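Anaphase-promoting complex subunit cut9 (Schizosaccharomyces pombe, PDB 2XPI) serves as a tetratricopeptide-repeat subunit of the anaphase-promoting complex, the ubiquitin ligase that controls progression through mitosis and G1, and binds the small subunit hcn1. Local coordinates at residues 483-488 against 492-497; 500-505 against 516-521; 524-529 against 536-541. All coordinates share one frame; numbering follows the deposited sequence.

The three contacts follow the chain through two consecutive tetratricopeptide repeats. Contact 1 pairs the two helices of TPR 12, contact 3 pairs those of TPR 13, and contact 2 packs the second helix of TPR 12 on the first of TPR 13. Their centres are about 12 Å (1 and 2), 13 Å (1 and 3) and 12 Å (2 and 3) apart. Val483 CG2 lies 3.7 Å from Asn521 ND2, tying contact 1 to contact 2; Ile495 CG1 meets Ala525 CB at 3.5 Å between contacts 1 and 3; and Trp519 O approaches Ala538 CB at 3.6 Å between contacts 2 and 3. Each contact has residues touching another protein chain, consistent with the hcn1-binding role of TPR 10-13.

Contact 1: residues 483-488 against 492-497; sequences VVAFNK and QTAINH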
# COMPACT_ATOMS: atom_id res chain seq x y z
N VAL A 483 46.60 -19.04 -20.61
CA VAL A 483 46.03 -19.80 -21.72
C VAL A 483 46.18 -19.04 -23.04
O VAL A 483 46.16 -19.62 -24.12
CB VAL A 483 44.55 -20.11 -21.46
CG1 VAL A 483 43.91 -20.69 -22.72
CG2 VAL A 483 44.43 -21.09 -20.31
N VAL A 484 46.36 -17.73 -22.94
CA VAL A 484 46.49 -16.88 -24.10
C VAL A 484 47.93 -16.88 -24.56
O VAL A 484 48.21 -17.02 -25.75
CB VAL A 484 45.96 -15.43 -23.80
CG1 VAL A 484 46.72 -14.37 -24.55
CG2 VAL A 484 44.48 -15.35 -24.09
N ALA A 485 48.87 -16.76 -23.63
CA ALA A 485 50.27 -16.82 -23.99
C ALA A 485 50.59 -18.19 -24.57
O ALA A 485 51.40 -18.31 -25.46
CB ALA A 485 51.13 -16.56 -22.78
N PHE A 486 49.94 -19.22 -24.06
CA PHE A 486 50.13 -20.57 -24.56
C PHE A 486 49.51 -20.72 -25.95
O PHE A 486 49.99 -21.49 -26.77
CB PHE A 486 49.52 -21.58 -23.57
CG PHE A 486 49.55 -23.01 -24.05
CD1 PHE A 486 48.59 -23.49 -24.92
CD2 PHE A 486 50.52 -23.88 -23.60
CE1 PHE A 486 48.60 -24.81 -25.36
CE2 PHE A 486 50.54 -25.22 -24.03
CZ PHE A 486 49.58 -25.67 -24.91
N ASN A 487 48.44 -19.98 -26.22
CA ASN A 487 47.79 -20.05 -27.52
C ASN A 487 48.54 -19.31 -28.62
O ASN A 487 48.61 -19.79 -29.75
CB ASN A 487 46.33 -19.62 -27.43
CG ASN A 487 45.45 -20.73 -26.92
OD1 ASN A 487 45.67 -21.89 -27.23
ND2 ASN A 487 44.47 -20.38 -26.10
N LYS A 488 49.13 -18.16 -28.28
CA LYS A 488 50.28 -17.68 -29.03
C LYS A 488 51.31 -18.76 -28.72
O LYS A 488 50.98 -19.76 -28.10
CB LYS A 488 50.71 -16.32 -28.51
CG LYS A 488 49.56 -15.52 -27.91
CD LYS A 488 49.69 -14.01 -28.12
CE LYS A 488 48.46 -13.26 -27.61
NZ LYS A 488 48.44 -11.82 -28.02
N GLN A 492 57.06 -19.70 -22.19
CA GLN A 492 57.72 -19.15 -21.03
C GLN A 492 56.77 -18.27 -20.23
O GLN A 492 56.58 -18.48 -19.02
CB GLN A 492 58.98 -18.38 -21.41
CG GLN A 492 59.66 -17.72 -20.23
CD GLN A 492 60.07 -18.71 -19.14
OE1 GLN A 492 59.71 -19.89 -19.19
NE2 GLN A 492 60.83 -18.23 -18.16
N THR A 493 56.17 -17.29 -20.90
CA THR A 493 55.18 -16.42 -20.27
C THR A 493 53.99 -17.22 -19.69
O THR A 493 53.60 -17.04 -18.53
CB THR A 493 54.70 -15.33 -21.24
OG1 THR A 493 55.82 -14.54 -21.66
CG2 THR A 493 53.65 -14.42 -20.58
N ALA A 494 53.43 -18.13 -20.49
CA ALA A 494 52.41 -19.04 -19.97
C ALA A 494 52.83 -19.68 -18.64
O ALA A 494 52.05 -19.70 -17.71
CB ALA A 494 52.05 -20.10 -20.99
N ILE A 495 54.05 -20.22 -18.55
CA ILE A 495 54.49 -20.88 -17.32
C ILE A 495 54.51 -19.89 -16.16
O ILE A 495 54.09 -20.21 -15.05
CB ILE A 495 55.88 -21.51 -17.48
CG1 ILE A 495 55.76 -22.88 -18.14
CG2 ILE A 495 56.60 -21.62 -16.14
CD1 ILE A 495 56.98 -23.26 -18.96
N ASN A 496 55.00 -18.68 -16.43
CA ASN A 496 55.07 -17.66 -15.39
C ASN A 496 53.68 -17.30 -14.86
O ASN A 496 53.46 -17.17 -13.66
CB ASN A 496 55.78 -16.40 -15.90
CG ASN A 496 57.21 -16.69 -16.37
OD1 ASN A 496 57.73 -15.99 -17.23
ND2 ASN A 496 57.84 -17.72 -15.79
N HIS A 497 52.73 -17.16 -15.78
CA HIS A 497 51.37 -16.84 -15.41
C HIS A 497 50.73 -17.97 -14.61
O HIS A 497 50.18 -17.72 -13.54
CB HIS A 497 50.55 -16.47 -16.63
CG HIS A 497 50.76 -15.06 -17.08
ND1 HIS A 497 50.73 -14.68 -18.40
CD2 HIS A 497 51.02 -13.93 -16.37
CE1 HIS A 497 50.94 -13.38 -18.49
NE2 HIS A 497 51.12 -12.90 -17.27
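Ala485 and Ala494 face each other where the two helices of TPR 12 run antiparallel, and the whole contact is apolar, without a hydrogen bond across it. The CB of each alanine points at the opposite helix, and the two CB atoms stand 4.1 Å apart. Ala485 CB also rests against the backbone, 3.6 Å from Ala494 N, while Ala494 CB does the same in return, 3.8 Å from Phe486 N. With only a methyl on each side, the backbones come close: CA of Ala485 is 5.1 Å from CA of Ala494, and the axes of 483-487 and 492-497 approach to 7.6 Å at 167°. Alanine suits both places because a methyl lets the backbones come this close.

Larger residues flank the alanine pair and add one or two carbons each. Of its side chain, Phe486 brings only CB to Ala494, CB to CB at 3.9 Å. Its CG lies anti to the backbone N (chi1 175°), a setting that carries the ring off beyond the contact, so that the aromatic group serves another surface. Thr493 has OG1 anti to the carbonyl carbon (chi1 -59°), which leaves CG2 anti to the backbone N, and this methyl reaches Ala485 CB at 4.0 Å. OG1 hydrogen-bonds Asp490 OD1, just ahead of helix 491-507. Threonine thus offers a carbon to the neighbouring helix and a hydroxyl to the preceding turn.

Around this pair, Val484 packs on Leu464 of helix 457-470 and on Met452 of helix 442-454. Helix 516-528, the next in the chain after 491-507, receives the Phe486 side chain on Lys528 and that of Ile495 on Tyr526, while Phe486 also packs against an apolar side chain of another protein chain.

Contact 2: residues 500-505 against 516-521; sequences NALLLV and AATWAN
Thr518 has OG1 anti to the carbonyl carbon (chi1 -62°), which puts CG2 anti to the backbone N and aims that methyl at Leu502, while Trp519, turned with CG anti to the carbonyl carbon (chi1 -85°), turns one face of its indole to the same leucine. Leu502 serves two partners, chiefly with its methyls on Thr518 and its CG on Trp519. Its branch end meets Thr518 tip to tip: CD1 is 3.5 Å from Thr518 CG2, and CD2 lies 3.9 Å from that methyl. Its CG, further back, sits over one face of the indole, displaced toward the rim, 3.9 Å from Trp519 CE2. Measured to the centroid of the six-membered ring the distance is 4.1 Å, a CH-pi contact.

Leucine fits here because its branch carbon can lie on a flat ring while its methyls reach Thr518. An alanine here lacks CG and both methyls, and would probably open a gap between the helices, leaving the indole face without its CH-pi partner and the Thr518 methyl without its leucine neighbour. Ala501 adds a lesser contact, its CB 4.1 Å from Thr518 CG2.

Trp519 continues onto helix 532-545 through Leu545, and Asn521, one turn on from Ala517, hydrogen-bonds through both OD1 and ND2 to the backbone of another protein chain. The axes of 500-505 and 516-521 pass at 10.2 Å, wider than a pair joined by alanines, with a crossing angle of -148°. Such antiparallel packing of a repeat's second helix on the first helix of the next is how tetratricopeptide repeats stack into a superhelix.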
# COMPACT_ATOMS: atom_id res chain seq x y z
N ASN A 500 52.04 -18.21 -11.12
CA ASN A 500 51.56 -17.14 -10.25
C ASN A 500 50.11 -17.28 -9.83
O ASN A 500 49.74 -16.85 -8.75
CB ASN A 500 51.83 -15.78 -10.87
CG ASN A 500 52.96 -15.07 -10.18
OD1 ASN A 500 54.13 -15.21 -10.55
ND2 ASN A 500 52.63 -14.34 -9.12
N ALA A 501 49.29 -17.87 -10.69
CA ALA A 501 47.94 -18.24 -10.30
C ALA A 501 48.05 -19.16 -9.09
O ALA A 501 47.48 -18.88 -8.04
CB ALA A 501 47.22 -18.95 -11.43
N LEU A 502 48.81 -20.24 -9.24
CA LEU A 502 49.06 -21.21 -8.17
C LEU A 502 49.56 -20.58 -6.88
O LEU A 502 49.07 -20.91 -5.79
CB LEU A 502 50.05 -22.28 -8.63
CG LEU A 502 49.47 -23.47 -9.39
CD1 LEU A 502 47.94 -23.39 -9.52
CD2 LEU A 502 50.15 -23.64 -10.76
N LEU A 503 50.52 -19.67 -6.98
CA LEU A 503 50.98 -18.95 -5.80
C LEU A 503 49.82 -18.17 -5.20
O LEU A 503 49.58 -18.25 -4.00
CB LEU A 503 52.13 -18.01 -6.13
CG LEU A 503 53.41 -18.66 -6.67
CD1 LEU A 503 54.61 -17.88 -6.19
CD2 LEU A 503 53.51 -20.11 -6.25
N LEU A 504 49.09 -17.45 -6.05
CA LEU A 504 47.92 -16.68 -5.61
C LEU A 504 46.90 -17.52 -4.86
O LEU A 504 46.49 -17.17 -3.77
CB LEU A 504 47.24 -16.00 -6.79
CG LEU A 504 47.38 -14.49 -6.89
CD1 LEU A 504 47.86 -13.90 -5.57
CD2 LEU A 504 48.32 -14.13 -8.02
N VAL A 505 46.49 -18.63 -5.48
CA VAL A 505 45.50 -19.54 -4.90
C VAL A 505 45.86 -20.04 -3.50
O VAL A 505 44.97 -20.33 -2.70
CB VAL A 505 45.27 -20.75 -5.82
CG1 VAL A 505 44.56 -21.86 -5.07
CG2 VAL A 505 44.48 -20.33 -7.02
N ALA A 516 42.68 -27.70 -10.70
CA ALA A 516 43.36 -28.80 -11.34
C ALA A 516 43.66 -28.42 -12.79
O ALA A 516 44.63 -28.88 -13.38
CB ALA A 516 42.50 -30.05 -11.28
N ALA A 517 42.82 -27.55 -13.35
CA ALA A 517 42.99 -27.15 -14.74
C ALA A 517 44.24 -26.28 -14.91
O ALA A 517 44.94 -26.37 -15.92
CB ALA A 517 41.77 -26.43 -15.23
N THR A 518 44.52 -25.45 -13.91
CA THR A 518 45.73 -24.64 -13.93
C THR A 518 47.00 -25.51 -13.84
O THR A 518 47.94 -25.31 -14.59
CB THR A 518 45.71 -23.56 -12.83
OG1 THR A 518 44.62 -22.69 -13.08
CG2 THR A 518 46.99 -22.75 -12.83
N TRP A 519 46.99 -26.47 -12.93
CA TRP A 519 48.11 -27.41 -12.79
C TRP A 519 48.35 -28.14 -14.09
O TRP A 519 49.47 -28.18 -14.59
CB TRP A 519 47.81 -28.42 -11.69
CG TRP A 519 48.16 -27.95 -10.33
CD1 TRP A 519 47.29 -27.62 -9.33
CD2 TRP A 519 49.47 -27.72 -9.81
NE1 TRP A 519 47.98 -27.22 -8.21
CE2 TRP A 519 49.33 -27.28 -8.48
CE3 TRP A 519 50.77 -27.86 -10.33
CZ2 TRP A 519 50.42 -26.97 -7.66
CZ3 TRP A 519 51.86 -27.56 -9.52
CH2 TRP A 519 51.67 -27.11 -8.20
N ALA A 520 47.30 -28.71 -14.66
CA ALA A 520 47.42 -29.38 -15.94
C ALA A 520 47.86 -28.36 -16.98
O ALA A 520 48.70 -28.67 -17.80
CB ALA A 520 46.13 -30.05 -16.33
N ASN A 521 47.32 -27.14 -16.93
CA ASN A 521 47.80 -26.10 -17.83
C ASN A 521 49.32 -25.91 -17.75
O ASN A 521 50.01 -25.89 -18.77
CB ASN A 521 47.11 -24.75 -17.57
CG ASN A 521 45.66 -24.73 -18.04
OD1 ASN A 521 45.20 -25.64 -18.72
ND2 ASN A 521 44.94 -23.67 -17.68

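Contact 3: residues 524-529 against 536-541; sequences HAYRKL and IDALNQ
Within TPR 13 the two antiparallel helices of the helical hairpin meet through Tyr526 and His524 on the first and Ala538 and Leu539 on the second. Contact here is apolar and fairly loose, with no hydrogen bond between the segments. Tyr526 offers the edge of its ring: Ala538 CB lies near the ring plane, 4.3 Å from CD1, so the small methyl lets the phenol pass beside the second helix instead of being pushed away from it. The ring runs on past this methyl, and its OH hydrogen-bonds Gln499 OE1 on helix 491-507, a partner that satisfies its polar end.

Leu539 fills the other side of the hairpin with its branched end. CD2 is 4.5 Å from His524 N, and CD1 stands 4.5 Å from His524 CE1, so the leucine covers both the backbone and the rim of the imidazole. That ring in turn has Arg527 CZ at its edge and in its plane, 4.0 Å from His524 CD2. Outside the two segments, Arg527 NH2 forms a salt bridge with an acidic side chain of another protein chain.

Helix 491-507 backs the first helix, where Ile495 packs on Leu529. Helix 550-562 lies behind the second, receiving Leu539 on Ile556 and Ile536 on Val559 and Tyr560.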
# COMPACT_ATOMS: atom_id res chain seq x y z
N HIS A 524 51.01 -28.58 -19.48
CA HIS A 524 50.95 -28.48 -20.94
C HIS A 524 51.97 -27.48 -21.48
O HIS A 524 52.53 -27.67 -22.55
CB HIS A 524 49.55 -28.08 -21.42
CG HIS A 524 48.61 -29.24 -21.57
ND1 HIS A 524 47.51 -29.42 -20.76
CD2 HIS A 524 48.62 -30.28 -22.43
CE1 HIS A 524 46.88 -30.52 -21.11
NE2 HIS A 524 47.52 -31.06 -22.13
N ALA A 525 52.21 -26.41 -20.73
CA ALA A 525 53.27 -25.47 -21.09
C ALA A 525 54.61 -26.18 -21.05
O ALA A 525 55.46 -25.96 -21.90
CB ALA A 525 53.26 -24.28 -20.15
N TYR A 526 54.80 -27.06 -20.07
CA TYR A 526 56.06 -27.76 -19.88
C TYR A 526 56.35 -28.79 -20.96
O TYR A 526 57.50 -28.93 -21.37
CB TYR A 526 56.08 -28.46 -18.52
CG TYR A 526 56.38 -27.59 -17.31
CD1 TYR A 526 55.83 -27.90 -16.06
CD2 TYR A 526 57.24 -26.50 -17.39
CE1 TYR A 526 56.10 -27.15 -14.94
CE2 TYR A 526 57.53 -25.73 -16.26
CZ TYR A 526 56.95 -26.07 -15.04
OH TYR A 526 57.19 -25.32 -13.89
N ARG A 527 55.35 -29.54 -21.42
CA ARG A 527 55.63 -30.49 -22.49
C ARG A 527 55.97 -29.76 -23.77
O ARG A 527 56.72 -30.28 -24.61
CB ARG A 527 54.49 -31.48 -22.72
CG ARG A 527 53.14 -30.84 -22.77
CD ARG A 527 52.08 -31.86 -23.13
NE ARG A 527 51.96 -32.00 -24.57
CZ ARG A 527 51.20 -31.21 -25.33
NH1 ARG A 527 50.49 -30.23 -24.78
NH2 ARG A 527 51.16 -31.41 -26.65
N LYS A 528 55.42 -28.56 -23.93
CA LYS A 528 55.73 -27.73 -25.09
C LYS A 528 57.19 -27.34 -25.09
O LYS A 528 57.84 -27.36 -26.12
CB LYS A 528 54.87 -26.48 -25.08
CG LYS A 528 53.45 -26.71 -25.52
CD LYS A 528 53.34 -26.84 -27.02
CE LYS A 528 52.43 -27.99 -27.34
NZ LYS A 528 52.82 -29.15 -26.47
N LEU A 529 57.71 -26.98 -23.92
CA LEU A 529 59.12 -26.69 -23.78
C LEU A 529 59.92 -27.97 -23.62
O LEU A 529 61.10 -27.93 -23.28
CB LEU A 529 59.38 -25.78 -22.59
CG LEU A 529 58.96 -24.33 -22.75
CD1 LEU A 529 59.37 -23.55 -21.52
CD2 LEU A 529 59.60 -23.75 -23.99
N ILE A 536 55.22 -34.01 -16.03
CA ILE A 536 54.61 -35.13 -15.36
C ILE A 536 54.15 -34.65 -13.99
O ILE A 536 53.00 -34.84 -13.61
CB ILE A 536 55.58 -36.31 -15.20
CG1 ILE A 536 55.74 -37.07 -16.51
CG2 ILE A 536 55.08 -37.26 -14.13
CD1 ILE A 536 54.43 -37.54 -17.10
N ASP A 537 55.06 -34.02 -13.26
CA ASP A 537 54.75 -33.61 -11.92
C ASP A 537 53.51 -32.70 -11.87
O ASP A 537 52.65 -32.88 -10.99
CB ASP A 537 55.94 -32.92 -11.26
CG ASP A 537 55.62 -32.46 -9.85
OD1 ASP A 537 55.53 -33.34 -8.95
OD2 ASP A 537 55.43 -31.24 -9.63
N ALA A 538 53.42 -31.75 -12.80
CA ALA A 538 52.29 -30.81 -12.85
C ALA A 538 51.00 -31.47 -13.32
O ALA A 538 49.94 -31.21 -12.76
CB ALA A 538 52.62 -29.62 -13.71
N LEU A 539 51.09 -32.30 -14.36
CA LEU A 539 49.92 -33.00 -14.88
C LEU A 539 49.33 -33.84 -13.79
O LEU A 539 48.12 -34.01 -13.72
CB LEU A 539 50.30 -33.94 -16.04
CG LEU A 539 50.24 -33.42 -17.47
CD1 LEU A 539 49.04 -32.50 -17.67
CD2 LEU A 539 51.50 -32.69 -17.77
N ASN A 540 50.21 -34.40 -12.96
CA ASN A 540 49.84 -35.30 -11.89
C ASN A 540 49.04 -34.57 -10.84
O ASN A 540 48.06 -35.10 -10.30
CB ASN A 540 51.08 -35.89 -11.23
CG ASN A 540 51.65 -37.05 -12.01
OD1 ASN A 540 51.12 -37.43 -13.05
ND2 ASN A 540 52.75 -37.64 -11.51
N GLN A 541 49.50 -33.37 -10.52
CA GLN A 541 48.90 -32.57 -9.48
C GLN A 541 47.55 -32.10 -10.02
O GLN A 541 46.60 -31.90 -9.27
CB GLN A 541 49.83 -31.42 -9.10
CG GLN A 541 49.26 -30.47 -8.06
CD GLN A 541 49.43 -30.99 -6.65
OE1 GLN A 541 50.41 -31.70 -6.37
NE2 GLN A 541 48.49 -30.66 -5.76